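Local coordinates for protein spermidine synthase (Corynebacterium glutamicum ATCC 13032, PDB 3GJY) that probably transfers an aminopropyl group from decarboxylated S-adenosylmethionine to putrescine, as spermidine synthases do in polyamine biosynthesis, at residues A[147-152]-A[289-294]; A[176-181]-A[210-215]; A[25-30]-A[130-135]; A[45-50]-A[55-60]. All coordinates share one frame; numbering follows the deposited sequence. Where two conformers were deposited one is given.

Interaction 1 (A[147-152]-A[289-294]); sequences DARMVA and RHDGVS
Arg149 and Asp291 have the closest backbones of the two segments, yet their CA atoms lie 11.5 Å apart, so the first turn of helix 148-153 and the irregular chain 289-294 meet through side chains alone, the long Arg149 spanning most of the gap to the Asp291 carboxylate. The bond is an end-on, two-pronged salt bridge. Arg149 NH1 donates to Asp291 OD1 at 3.0 Å, and Arg149 NH2 donates to Asp291 OD2 at 2.7 Å. Both N-H...O angles are 162°, and both oxygens are met on their syn side. Guanidinium and carboxylate are not quite coplanar, their planes standing 34° apart. Arg149 sends CG anti to its backbone N (chi1 171°) and then bends at chi2, which carries the guanidinium out from the helix toward the loop. At the helix start, Asp147 is the N-cap; in the conformer given, its OD1 accepts from Arg149 N. Further bonds fix both charged groups: Arg149 NE pairs with Glu153 and NH1 with Asn176 O, while Asp291 OD1 also bonds Thr179 OG1. The bridge thus ties the loop that follows helix 276-282 to helix 148-153, beside the N-terminal end of helix 180-189, where Phe182 packs on Arg149.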
loop_
_atom_site.group_PDB
_atom_site.type_symbol
_atom_site.label_atom_id
_atom_site.label_comp_id
_atom_site.label_asym_id
_atom_site.label_seq_id
_atom_site.Cartn_x
_atom_site.Cartn_y
_atom_site.Cartn_z
ATOM N N ASP A 147 -8.850 13.970 1.033
ATOM C CA ASP A 147 -9.505 12.684 0.809
ATOM C C ASP A 147 -8.846 12.013 -0.395
ATOM O O ASP A 147 -8.798 12.539 -1.493
ATOM C CB ASP A 147 -11.017 12.811 0.603
ATOM C CG ASP A 147 -11.616 11.616 -0.141
ATOM O OD1 ASP A 147 -11.264 10.438 0.132
ATOM O OD2 ASP A 147 -12.456 11.865 -1.025
ATOM N N ALA A 148 -8.300 10.834 -0.141
ATOM C CA ALA A 148 -7.576 10.109 -1.178
ATOM C C ALA A 148 -8.409 9.743 -2.410
ATOM O O ALA A 148 -7.855 9.677 -3.530
ATOM C CB ALA A 148 -6.905 8.869 -0.590
ATOM N N ARG A 149 -9.685 9.420 -2.231
ATOM C CA ARG A 149 -10.522 9.111 -3.395
ATOM C C ARG A 149 -10.665 10.348 -4.270
ATOM O O ARG A 149 -10.530 10.268 -5.496
ATOM C CB ARG A 149 -11.916 8.634 -2.969
ATOM C CG ARG A 149 -12.877 8.502 -4.127
ATOM C CD ARG A 149 -12.505 7.477 -5.247
ATOM N NE ARG A 149 -13.391 7.709 -6.395
ATOM C CZ ARG A 149 -14.267 6.853 -6.917
ATOM N NH1 ARG A 149 -14.408 5.615 -6.438
ATOM N NH2 ARG A 149 -15.044 7.278 -7.917
HETATM N N MSE A 150 -10.879 11.504 -3.642
HETATM C CA MSE A 150 -10.999 12.726 -4.430
HETATM C C MSE A 150 -9.690 13.078 -5.123
HETATM O O MSE A 150 -9.694 13.509 -6.275
HETATM C CB MSE A 150 -11.551 13.889 -3.603
HETATM C CG MSE A 150 -12.952 13.639 -3.153
HETATM SE SE MSE A 150 -14.158 13.571 -4.688
HETATM C CE MSE A 150 -14.122 15.472 -5.101
ATOM N N VAL A 151 -8.565 12.860 -4.450
ATOM C CA VAL A 151 -7.274 13.145 -5.095
ATOM C C VAL A 151 -7.116 12.223 -6.328
ATOM O O VAL A 151 -6.694 12.699 -7.391
ATOM C CB VAL A 151 -6.116 12.984 -4.091
ATOM C CG1 VAL A 151 -4.761 13.036 -4.808
ATOM C CG2 VAL A 151 -6.189 14.098 -3.055
ATOM N N ALA A 152 -7.481 10.943 -6.194
ATOM C CA ALA A 152 -7.371 10.031 -7.339
ATOM C C ALA A 152 -8.239 10.503 -8.494
ATOM O O ALA A 152 -7.810 10.462 -9.655
ATOM C CB ALA A 152 -7.706 8.583 -6.929
ATOM N N ARG A 289 -16.637 -4.589 -8.746
ATOM C CA ARG A 289 -17.487 -3.583 -8.077
ATOM C C ARG A 289 -17.476 -2.262 -8.824
ATOM O O ARG A 289 -16.472 -1.894 -9.454
ATOM C CB ARG A 289 -17.016 -3.310 -6.661
ATOM C CG ARG A 289 -16.988 -4.559 -5.783
ATOM C CD ARG A 289 -16.423 -4.211 -4.444
ATOM N NE ARG A 289 -16.484 -5.325 -3.505
ATOM C CZ ARG A 289 -15.931 -5.296 -2.301
ATOM N NH1 ARG A 289 -15.257 -4.219 -1.889
ATOM N NH2 ARG A 289 -16.052 -6.360 -1.501
ATOM N N HIS A 290 -18.595 -1.552 -8.727
ATOM C CA HIS A 290 -18.752 -0.222 -9.307
ATOM C C HIS A 290 -19.209 0.755 -8.243
ATOM O O HIS A 290 -19.833 0.366 -7.246
ATOM C CB HIS A 290 -19.730 -0.254 -10.483
ATOM C CG HIS A 290 -19.138 -0.885 -11.691
ATOM N ND1 HIS A 290 -18.493 -0.155 -12.662
ATOM C CD2 HIS A 290 -19.016 -2.189 -12.049
ATOM C CE1 HIS A 290 -18.055 -0.974 -13.602
ATOM N NE2 HIS A 290 -18.341 -2.212 -13.245
ATOM N N ASP A 291 -18.885 2.029 -8.450
ATOM C CA ASP A 291 -19.379 3.086 -7.570
ATOM C C ASP A 291 -20.895 2.982 -7.467
ATOM O O ASP A 291 -21.574 2.705 -8.457
ATOM C CB ASP A 291 -19.055 4.465 -8.143
ATOM C CG ASP A 291 -17.569 4.817 -8.060
ATOM O OD1 ASP A 291 -16.795 4.139 -7.352
ATOM O OD2 ASP A 291 -17.222 5.808 -8.695
ATOM N N GLY A 292 -21.382 3.189 -6.254
ATOM C CA GLY A 292 -22.811 3.279 -6.012
ATOM C C GLY A 292 -23.457 4.484 -6.673
ATOM O O GLY A 292 -22.792 5.488 -7.000
ATOM N N VAL A 293 -24.764 4.379 -6.881
ATOM C CA VAL A 293 -25.564 5.497 -7.372
ATOM C C VAL A 293 -25.453 6.666 -6.379
ATOM O O VAL A 293 -25.197 6.460 -5.181
ATOM C CB VAL A 293 -27.059 5.074 -7.605
ATOM C CG1 VAL A 293 -27.811 4.902 -6.287
ATOM C CG2 VAL A 293 -27.789 6.052 -8.527
ATOM N N SER A 294 -25.637 7.885 -6.873
ATOM C CA SER A 294 -25.560 9.042 -6.002
ATOM C C SER A 294 -26.671 9.060 -4.959
ATOM O O SER A 294 -27.861 8.851 -5.282
ATOM C CB SER A 294 -25.598 10.333 -6.802
ATOM O OG SER A 294 -25.653 11.394 -5.867
#

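Interaction 2 (A[176-181]-A[210-215]); sequences NFTTVE and KSELAG
Van der Waals contact joins Thr178 to Glu212 and Val180 to Gly215, the two places where the backbones run closest, with CA atoms 5.5 and 4.9 Å apart. Thr178 CG2 sits against the carboxylate end of Glu212, 3.7 Å from Glu212 CD, and Thr178 CB touches the methylene Glu212 CG at 3.9 Å; the two side chains cross at about a right angle. Thr178 OG1 sits between the backbone N and the carbonyl carbon (chi1 73°), where it bonds Gln175 O and Arg289 NH1; this places CG2 anti to the carbonyl carbon and against Glu212. Further along, Val180 CG2 rests on the bare backbone of Gly215, 3.8 Å from Gly215 CA. Having no side chain, Gly215 lets the valine come directly against the helix.

The contact belongs to the Rossmann-like AdoMet-dependent transferase domain: helices 180-189 and 207-219 are neighbours in its alpha/beta arrangement, and strand 194-202 lies between them in sequence. The segment 176-181 is the approach to the first of these helices, with Thr179 as its N-cap, OG1 bonding Phe182 N.

Polar links are indirect. One water donates to Thr178 O and to Ser211 O, 2.8 Å from each, bridging a loop carbonyl and a carbonyl of helix 207-219. The bend of Glu212 at chi2 (-149°) lays its carboxylate against the threonine methyl, while OE1 forms a salt bridge with Arg165 NH1, a nitrogen that also reaches Phe177 O in a weak hydrogen bond.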
loop_
_atom_site.group_PDB
_atom_site.type_symbol
_atom_site.label_atom_id
_atom_site.label_comp_id
_atom_site.label_asym_id
_atom_site.label_seq_id
_atom_site.Cartn_x
_atom_site.Cartn_y
_atom_site.Cartn_z
ATOM N N ASN A 176 -15.419 2.667 -1.981
ATOM C CA ASN A 176 -14.992 3.574 -3.042
ATOM C C ASN A 176 -13.528 3.510 -3.440
ATOM O O ASN A 176 -13.126 4.132 -4.410
ATOM C CB ASN A 176 -15.474 5.016 -2.844
ATOM C CG ASN A 176 -14.911 5.674 -1.638
ATOM O OD1 ASN A 176 -14.231 5.063 -0.817
ATOM N ND2 ASN A 176 -15.255 6.965 -1.481
ATOM N N PHE A 177 -12.761 2.697 -2.718
ATOM C CA PHE A 177 -11.391 2.393 -3.089
ATOM C C PHE A 177 -11.275 1.046 -3.783
ATOM O O PHE A 177 -10.157 0.593 -4.037
ATOM C CB PHE A 177 -10.505 2.399 -1.841
ATOM C CG PHE A 177 -10.277 3.757 -1.294
ATOM C CD1 PHE A 177 -9.463 4.658 -1.950
ATOM C CD2 PHE A 177 -10.927 4.162 -0.117
ATOM C CE1 PHE A 177 -9.253 5.945 -1.419
ATOM C CE2 PHE A 177 -10.722 5.447 0.399
ATOM C CZ PHE A 177 -9.887 6.328 -0.253
ATOM N N THR A 178 -12.402 0.408 -4.104
ATOM C CA THR A 178 -12.359 -0.955 -4.644
ATOM C C THR A 178 -13.058 -1.137 -5.985
ATOM O O THR A 178 -13.209 -2.271 -6.453
ATOM C CB THR A 178 -12.949 -1.977 -3.645
ATOM O OG1 THR A 178 -14.364 -1.821 -3.608
ATOM C CG2 THR A 178 -12.343 -1.772 -2.260
ATOM N N THR A 179 -13.484 -0.034 -6.585
ATOM C CA THR A 179 -14.340 -0.105 -7.759
ATOM C C THR A 179 -13.558 0.098 -9.042
ATOM O O THR A 179 -12.456 0.689 -9.073
ATOM C CB THR A 179 -15.423 0.986 -7.728
ATOM O OG1 THR A 179 -14.772 2.266 -7.682
ATOM C CG2 THR A 179 -16.310 0.825 -6.530
ATOM N N VAL A 180 -14.185 -0.334 -10.131
ATOM C CA VAL A 180 -13.633 -0.132 -11.471
ATOM C C VAL A 180 -13.363 1.358 -11.710
ATOM O O VAL A 180 -12.314 1.727 -12.247
ATOM C CB VAL A 180 -14.600 -0.691 -12.511
ATOM C CG1 VAL A 180 -14.232 -0.179 -13.938
ATOM C CG2 VAL A 180 -14.641 -2.251 -12.428
ATOM N N GLU A 181 -14.265 2.217 -11.247
ATOM C CA GLU A 181 -14.074 3.652 -11.461
ATOM C C GLU A 181 -12.823 4.157 -10.745
ATOM O O GLU A 181 -12.057 4.941 -11.314
ATOM C CB GLU A 181 -15.315 4.442 -10.994
ATOM C CG GLU A 181 -16.561 4.239 -11.894
ATOM C CD GLU A 181 -17.283 2.936 -11.623
ATOM O OE1 GLU A 181 -17.035 2.276 -10.581
ATOM O OE2 GLU A 181 -18.130 2.571 -12.484
ATOM N N LYS A 210 -11.033 -10.911 -4.114
ATOM C CA LYS A 210 -11.347 -11.415 -5.434
ATOM C C LYS A 210 -12.132 -10.366 -6.243
ATOM O O LYS A 210 -11.874 -10.201 -7.432
ATOM C CB LYS A 210 -12.114 -12.736 -5.338
ATOM C CG LYS A 210 -11.249 -13.883 -4.808
ATOM C CD LYS A 210 -12.102 -15.117 -4.545
ATOM C CE LYS A 210 -11.271 -16.230 -3.970
ATOM N NZ LYS A 210 -12.164 -17.409 -3.705
ATOM N N SER A 211 -13.069 -9.659 -5.613
ATOM C CA SER A 211 -13.794 -8.608 -6.315
ATOM C C SER A 211 -12.869 -7.434 -6.692
ATOM O O SER A 211 -13.024 -6.829 -7.756
ATOM C CB SER A 211 -14.977 -8.126 -5.482
ATOM O OG SER A 211 -16.039 -9.077 -5.570
ATOM N N GLU A 212 -11.897 -7.127 -5.828
ATOM C CA GLU A 212 -10.941 -6.049 -6.181
ATOM C C GLU A 212 -10.172 -6.483 -7.409
ATOM O O GLU A 212 -10.000 -5.691 -8.352
ATOM C CB GLU A 212 -9.963 -5.747 -5.037
ATOM C CG GLU A 212 -10.623 -5.108 -3.845
ATOM C CD GLU A 212 -9.705 -4.185 -3.127
ATOM O OE1 GLU A 212 -9.137 -3.350 -3.845
ATOM O OE2 GLU A 212 -9.644 -4.227 -1.881
ATOM N N LEU A 213 -9.654 -7.711 -7.374
ATOM C CA LEU A 213 -8.943 -8.234 -8.538
ATOM C C LEU A 213 -9.782 -8.235 -9.828
ATOM O O LEU A 213 -9.268 -7.892 -10.910
ATOM C CB LEU A 213 -8.370 -9.649 -8.287
ATOM C CG LEU A 213 -7.215 -9.610 -7.275
ATOM C CD1 LEU A 213 -7.035 -11.020 -6.660
ATOM C CD2 LEU A 213 -5.936 -9.155 -7.954
ATOM N N ALA A 214 -11.046 -8.667 -9.731
ATOM C CA ALA A 214 -11.936 -8.621 -10.892
ATOM C C ALA A 214 -12.017 -7.205 -11.502
ATOM O O ALA A 214 -11.921 -7.027 -12.718
ATOM C CB ALA A 214 -13.350 -9.163 -10.530
ATOM N N GLY A 215 -12.091 -6.177 -10.651
ATOM C CA GLY A 215 -12.165 -4.812 -11.158
ATOM C C GLY A 215 -10.836 -4.383 -11.762
ATOM O O GLY A 215 -10.804 -3.760 -12.810
HETATM O O HOH W 1 -13.802 -4.241 -8.396
#

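Interaction 3 (A[25-30]-A[130-135]); sequences GTYEGE and REWFDI
Tyr27 and Trp132 form an offset edge-to-face (T-shaped) aromatic pair that fastens the first strand of the N-terminal four-stranded antiparallel sheet to the end of helix 123-132 in the Rossmann-like domain. The six-membered ring of Trp132 presents its edge to the face of the Tyr27 ring, with centroids 5.6 Å apart and planes at 80°. The main chains stay far from each other, since Tyr27 CA and Trp132 CA are 12.7 Å apart, and the rings span the gap.

Both side chains set CG beside their own backbone N and anti to the carbonyl carbon. In Tyr27 (chi1 -61°) this sends the ring off the strand toward the helix, with the ring turned nearly perpendicular about CB-CG (chi2 -91°). On the tryptophan, the part of the indole that leads is the CZ3-CH2 edge. Trp132 CZ3 approaches Tyr27 CZ at 3.6 Å, and Tyr27 CZ lies in the indole plane. The contact is therefore concentrated at the phenol end of the tyrosine.

The tyrosine hydroxyl is held from outside this pair by a hydrogen bond to Ile23 O, and Trp132 also touches Ile23. Leu36 of strand 33-38 packs on both aromatic side chains, and Leu128 of helix 123-132 on Tyr27. At the indole edge, near its plane, Tyr27 OH comes within 3.4 Å of Trp132 CH2.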
loop_
_atom_site.group_PDB
_atom_site.type_symbol
_atom_site.label_atom_id
_atom_site.label_comp_id
_atom_site.label_asym_id
_atom_site.label_seq_id
_atom_site.Cartn_x
_atom_site.Cartn_y
_atom_site.Cartn_z
ATOM N N GLY A 25 2.611 8.063 24.501
ATOM C CA GLY A 25 1.331 8.493 25.027
ATOM C C GLY A 25 0.224 8.419 24.012
ATOM O O GLY A 25 0.352 7.820 22.935
ATOM N N THR A 26 -0.884 9.039 24.387
ATOM C CA THR A 26 -2.094 9.061 23.589
ATOM C C THR A 26 -2.323 10.451 23.029
ATOM O O THR A 26 -2.236 11.446 23.756
ATOM C CB THR A 26 -3.284 8.686 24.462
ATOM O OG1 THR A 26 -2.959 7.515 25.214
ATOM C CG2 THR A 26 -4.489 8.381 23.612
ATOM N N TYR A 27 -2.605 10.510 21.730
ATOM C CA TYR A 27 -2.801 11.788 21.014
ATOM C C TYR A 27 -4.153 11.784 20.318
ATOM O O TYR A 27 -4.557 10.795 19.682
ATOM C CB TYR A 27 -1.647 12.013 20.017
ATOM C CG TYR A 27 -0.334 12.083 20.752
ATOM C CD1 TYR A 27 0.170 13.307 21.189
ATOM C CD2 TYR A 27 0.376 10.921 21.069
ATOM C CE1 TYR A 27 1.339 13.380 21.922
ATOM C CE2 TYR A 27 1.562 10.980 21.823
ATOM C CZ TYR A 27 2.035 12.211 22.238
ATOM O OH TYR A 27 3.199 12.313 22.962
ATOM N N GLU A 28 -4.888 12.882 20.435
ATOM C CA GLU A 28 -6.175 12.985 19.782
ATOM C C GLU A 28 -5.977 13.430 18.330
ATOM O O GLU A 28 -5.552 14.571 18.064
ATOM C CB GLU A 28 -7.055 13.974 20.559
ATOM C CG GLU A 28 -8.337 14.393 19.873
ATOM C CD GLU A 28 -9.147 15.360 20.734
ATOM O OE1 GLU A 28 -9.148 16.568 20.440
ATOM O OE2 GLU A 28 -9.751 14.916 21.731
ATOM N N GLY A 29 -6.233 12.539 17.392
ATOM C CA GLY A 29 -6.180 12.905 15.997
ATOM C C GLY A 29 -7.480 13.543 15.565
ATOM O O GLY A 29 -8.469 13.633 16.332
ATOM N N GLU A 30 -7.529 13.928 14.305
ATOM C CA GLU A 30 -8.746 14.489 13.772
ATOM C C GLU A 30 -9.806 13.404 13.549
ATOM O O GLU A 30 -11.005 13.668 13.723
ATOM C CB GLU A 30 -8.422 15.200 12.463
ATOM C CG GLU A 30 -9.568 15.937 11.886
ATOM C CD GLU A 30 -9.230 16.635 10.557
ATOM O OE1 GLU A 30 -8.166 16.351 9.923
ATOM O OE2 GLU A 30 -10.057 17.468 10.140
ATOM N N ARG A 130 5.324 14.448 10.296
ATOM C CA ARG A 130 6.393 15.400 9.955
ATOM C C ARG A 130 7.294 15.700 11.160
ATOM O O ARG A 130 8.516 15.805 10.991
ATOM C CB ARG A 130 5.757 16.691 9.414
ATOM C CG ARG A 130 6.718 17.818 9.041
ATOM C CD ARG A 130 7.761 17.442 8.009
ATOM N NE ARG A 130 7.160 17.153 6.701
ATOM C CZ ARG A 130 7.790 16.512 5.722
ATOM N NH1 ARG A 130 8.998 16.007 5.940
ATOM N NH2 ARG A 130 7.170 16.306 4.546
ATOM N N GLU A 131 6.705 15.796 12.357
ATOM C CA GLU A 131 7.483 16.182 13.537
ATOM C C GLU A 131 8.313 15.011 14.077
ATOM O O GLU A 131 9.487 15.185 14.423
ATOM C CB GLU A 131 6.563 16.705 14.653
ATOM C CG GLU A 131 5.814 18.018 14.379
ATOM C CD GLU A 131 6.680 19.231 14.159
ATOM O OE1 GLU A 131 7.909 19.199 14.452
ATOM O OE2 GLU A 131 6.096 20.231 13.659
ATOM N N TRP A 132 7.722 13.807 14.130
ATOM C CA TRP A 132 8.285 12.725 14.947
ATOM C C TRP A 132 8.595 11.422 14.252
ATOM O O TRP A 132 9.266 10.579 14.840
ATOM C CB TRP A 132 7.309 12.412 16.110
ATOM C CG TRP A 132 7.400 13.357 17.267
ATOM C CD1 TRP A 132 8.370 14.292 17.497
ATOM C CD2 TRP A 132 6.498 13.428 18.377
ATOM N NE1 TRP A 132 8.134 14.936 18.696
ATOM C CE2 TRP A 132 6.988 14.439 19.252
ATOM C CE3 TRP A 132 5.350 12.715 18.735
ATOM C CZ2 TRP A 132 6.342 14.763 20.460
ATOM C CZ3 TRP A 132 4.692 13.045 19.937
ATOM C CH2 TRP A 132 5.206 14.053 20.776
ATOM N N PHE A 133 8.063 11.193 13.055
ATOM C CA PHE A 133 8.206 9.878 12.448
ATOM C C PHE A 133 9.349 9.759 11.447
ATOM O O PHE A 133 9.413 8.814 10.648
ATOM C CB PHE A 133 6.889 9.275 11.936
ATOM C CG PHE A 133 5.760 9.240 12.964
ATOM C CD1 PHE A 133 5.996 9.242 14.355
ATOM C CD2 PHE A 133 4.435 9.255 12.496
ATOM C CE1 PHE A 133 4.905 9.231 15.278
ATOM C CE2 PHE A 133 3.346 9.233 13.382
ATOM C CZ PHE A 133 3.584 9.240 14.787
ATOM N N ASP A 134 10.282 10.710 11.534
ATOM C CA ASP A 134 11.625 10.527 10.967
ATOM C C ASP A 134 11.576 10.374 9.447
ATOM O O ASP A 134 12.211 9.495 8.865
ATOM C CB ASP A 134 12.353 9.325 11.619
ATOM C CG ASP A 134 13.797 9.221 11.217
ATOM O OD1 ASP A 134 14.484 10.270 11.114
ATOM O OD2 ASP A 134 14.274 8.083 11.087
ATOM N N ILE A 135 10.872 11.309 8.825
ATOM C CA ILE A 135 10.761 11.358 7.379
ATOM C C ILE A 135 11.631 12.455 6.820
ATOM O O ILE A 135 11.864 13.476 7.487
ATOM C CB ILE A 135 9.283 11.534 6.929
ATOM C CG1 ILE A 135 8.651 12.818 7.461
ATOM C CG2 ILE A 135 8.461 10.320 7.373
ATOM C CD1 ILE A 135 7.216 13.081 6.880
#

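Interaction 4 (A[45-50]-A[55-60]); sequences GWLISI and SSHIVL
Ile48 O is gripped by two backbone donors, Ser55 N at 2.7 Å and Ser56 N at 3.0 Å, both in its carbonyl plane. With two successive residues facing one, this is a classic beta bulge. Its return bond, from Ile48 N to Ser56 O at 2.9 Å, is almost straight at the hydrogen (176°), though the donor is tilted from the carbonyl plane. Regular pairing begins with Trp46 and Ile58, which exchange two bonds as a hydrogen-bonded pair, while Leu47 with His57 and Gly45 with Val59 are non-hydrogen-bonded pairs. The axes of 45-50 and 55-59 run antiparallel at 165°.

These strands make a beta hairpin, the last two strands of the N-terminal four-stranded antiparallel sheet, with strand 33-38 on the other flank of 45-50.

On the face carrying Trp46, Ile48, Ser56 and Ile58, apolar groups meet: Trp46 CB packs on Ile58 CG1 at 4.0 Å, and Ile48 CD1 touches that same Ile58 CG1. Ile58 CG1 sits between its backbone N and carbonyl carbon (chi1 60°), which brings it up to Trp46. Ser56 OG turns to Thr102, at the start of helix 102-110. The indole also meets Leu60, whose CD1 lies 4.1 Å from Trp46 NE1. At the bulge end, Ile50 CD1 packs against Ser55 CB at 3.6 Å.

On the face of Leu47 and His57, the imidazole folds back across the neighbouring strand. Trp46 O lies over one of its faces, offset toward the rim and 3.2 Å from His57 CD2, and Asp39 OD2 fixes the ring by a hydrogen bond to His57 NE2.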
loop_
_atom_site.group_PDB
_atom_site.type_symbol
_atom_site.label_atom_id
_atom_site.label_comp_id
_atom_site.label_asym_id
_atom_site.label_seq_id
_atom_site.Cartn_x
_atom_site.Cartn_y
_atom_site.Cartn_z
ATOM N N GLY A 45 13.019 2.445 18.933
ATOM C CA GLY A 45 11.923 1.756 18.271
ATOM C C GLY A 45 10.574 2.248 18.783
ATOM O O GLY A 45 10.392 2.432 19.994
ATOM N N TRP A 46 9.630 2.443 17.854
ATOM C CA TRP A 46 8.339 3.032 18.172
ATOM C C TRP A 46 7.212 2.327 17.446
ATOM O O TRP A 46 7.303 2.084 16.226
ATOM C CB TRP A 46 8.314 4.512 17.757
ATOM C CG TRP A 46 9.152 5.313 18.678
ATOM C CD1 TRP A 46 10.493 5.612 18.537
ATOM C CD2 TRP A 46 8.745 5.835 19.938
ATOM N NE1 TRP A 46 10.927 6.334 19.649
ATOM C CE2 TRP A 46 9.871 6.485 20.512
ATOM C CE3 TRP A 46 7.519 5.860 20.628
ATOM C CZ2 TRP A 46 9.806 7.155 21.758
ATOM C CZ3 TRP A 46 7.450 6.525 21.865
ATOM C CH2 TRP A 46 8.598 7.160 22.409
ATOM N N LEU A 47 6.177 1.977 18.206
ATOM C CA LEU A 47 4.947 1.424 17.655
ATOM C C LEU A 47 3.897 2.523 17.614
ATOM O O LEU A 47 3.709 3.225 18.619
ATOM C CB LEU A 47 4.436 0.236 18.501
ATOM C CG LEU A 47 3.205 -0.477 17.913
ATOM C CD1 LEU A 47 3.443 -1.228 16.584
ATOM C CD2 LEU A 47 2.555 -1.439 18.923
ATOM N N ILE A 48 3.254 2.686 16.451
ATOM C CA ILE A 48 2.214 3.685 16.266
ATOM C C ILE A 48 0.921 2.922 16.044
ATOM O O ILE A 48 0.852 2.105 15.123
ATOM C CB ILE A 48 2.510 4.578 15.040
ATOM C CG1 ILE A 48 3.840 5.326 15.252
ATOM C CG2 ILE A 48 1.350 5.573 14.789
ATOM C CD1 ILE A 48 4.845 5.192 14.194
ATOM N N SER A 49 -0.077 3.165 16.912
ATOM C CA SER A 49 -1.409 2.551 16.796
ATOM C C SER A 49 -2.444 3.617 16.526
ATOM O O SER A 49 -2.296 4.775 16.945
ATOM C CB SER A 49 -1.818 1.808 18.069
ATOM O OG SER A 49 -0.868 0.791 18.320
ATOM N N ILE A 50 -3.469 3.216 15.797
ATOM C CA ILE A 50 -4.540 4.118 15.368
ATOM C C ILE A 50 -5.859 3.440 15.726
ATOM O O ILE A 50 -6.139 2.303 15.286
ATOM C CB ILE A 50 -4.420 4.372 13.845
ATOM C CG1 ILE A 50 -3.081 5.050 13.509
ATOM C CG2 ILE A 50 -5.503 5.285 13.394
ATOM C CD1 ILE A 50 -2.743 5.136 12.035
ATOM N N SER A 55 -0.387 0.122 13.717
ATOM C CA SER A 55 -0.475 0.603 12.344
ATOM C C SER A 55 0.864 0.842 11.668
ATOM O O SER A 55 0.959 0.719 10.469
ATOM C CB SER A 55 -1.358 1.832 12.259
ATOM O OG SER A 55 -2.688 1.415 12.518
ATOM N N SER A 56 1.868 1.250 12.416
ATOM C CA SER A 56 3.219 1.253 11.866
ATOM C C SER A 56 4.253 1.008 12.969
ATOM O O SER A 56 3.934 1.093 14.163
ATOM C CB SER A 56 3.537 2.557 11.124
ATOM O OG SER A 56 4.747 2.359 10.422
ATOM N N HIS A 57 5.474 0.665 12.567
ATOM C CA HIS A 57 6.582 0.544 13.491
ATOM C C HIS A 57 7.808 1.108 12.827
ATOM O O HIS A 57 8.040 0.822 11.648
ATOM C CB HIS A 57 6.790 -0.916 13.909
ATOM C CG HIS A 57 7.894 -1.069 14.887
ATOM N ND1 HIS A 57 9.218 -1.115 14.496
ATOM C CD2 HIS A 57 7.894 -1.105 16.240
ATOM C CE1 HIS A 57 9.981 -1.166 15.571
ATOM N NE2 HIS A 57 9.202 -1.187 16.633
ATOM N N ILE A 58 8.558 1.937 13.559
ATOM C CA ILE A 58 9.769 2.552 13.009
ATOM C C ILE A 58 10.920 2.424 13.997
ATOM O O ILE A 58 10.705 2.294 15.219
ATOM C CB ILE A 58 9.572 4.026 12.658
ATOM C CG1 ILE A 58 9.170 4.859 13.887
ATOM C CG2 ILE A 58 8.510 4.154 11.553
ATOM C CD1 ILE A 58 8.995 6.370 13.594
ATOM N N VAL A 59 12.133 2.428 13.459
ATOM C CA VAL A 59 13.323 2.609 14.282
ATOM C C VAL A 59 13.956 3.893 13.770
ATOM O O VAL A 59 14.304 4.004 12.579
ATOM C CB VAL A 59 14.285 1.425 14.128
ATOM C CG1 VAL A 59 15.563 1.711 14.938
ATOM C CG2 VAL A 59 13.625 0.087 14.567
ATOM N N LEU A 60 14.105 4.870 14.654
ATOM C CA LEU A 60 14.643 6.169 14.221
ATOM C C LEU A 60 16.054 5.976 13.642
ATOM O O LEU A 60 16.879 5.202 14.170
ATOM C CB LEU A 60 14.696 7.148 15.406
ATOM C CG LEU A 60 13.389 7.327 16.187
ATOM C CD1 LEU A 60 13.598 8.350 17.331
ATOM C CD2 LEU A 60 12.229 7.814 15.266
#

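The four contacts fall into two groups, with centres 28 to 32 Å apart from one group to the other. Interactions 1 and 2, with centres 11 Å apart, share a polar junction: besides the Thr179 bond to Asp291, Glu181 OE2 lies 2.8 Å from His290 ND1, so the tail loop is held both by helix 148-153 and by the start of helix 180-189. Interactions 3 and 4, centres 10 Å apart, both involve the N-terminal sheet; Phe133 CZ packs on Ile48 CG1 at 3.9 Å, joining the helix end to the hairpin. Interaction 2 lies on the opposite side of the chain's centre from interactions 3 and 4. None of the four contacts includes a ligand.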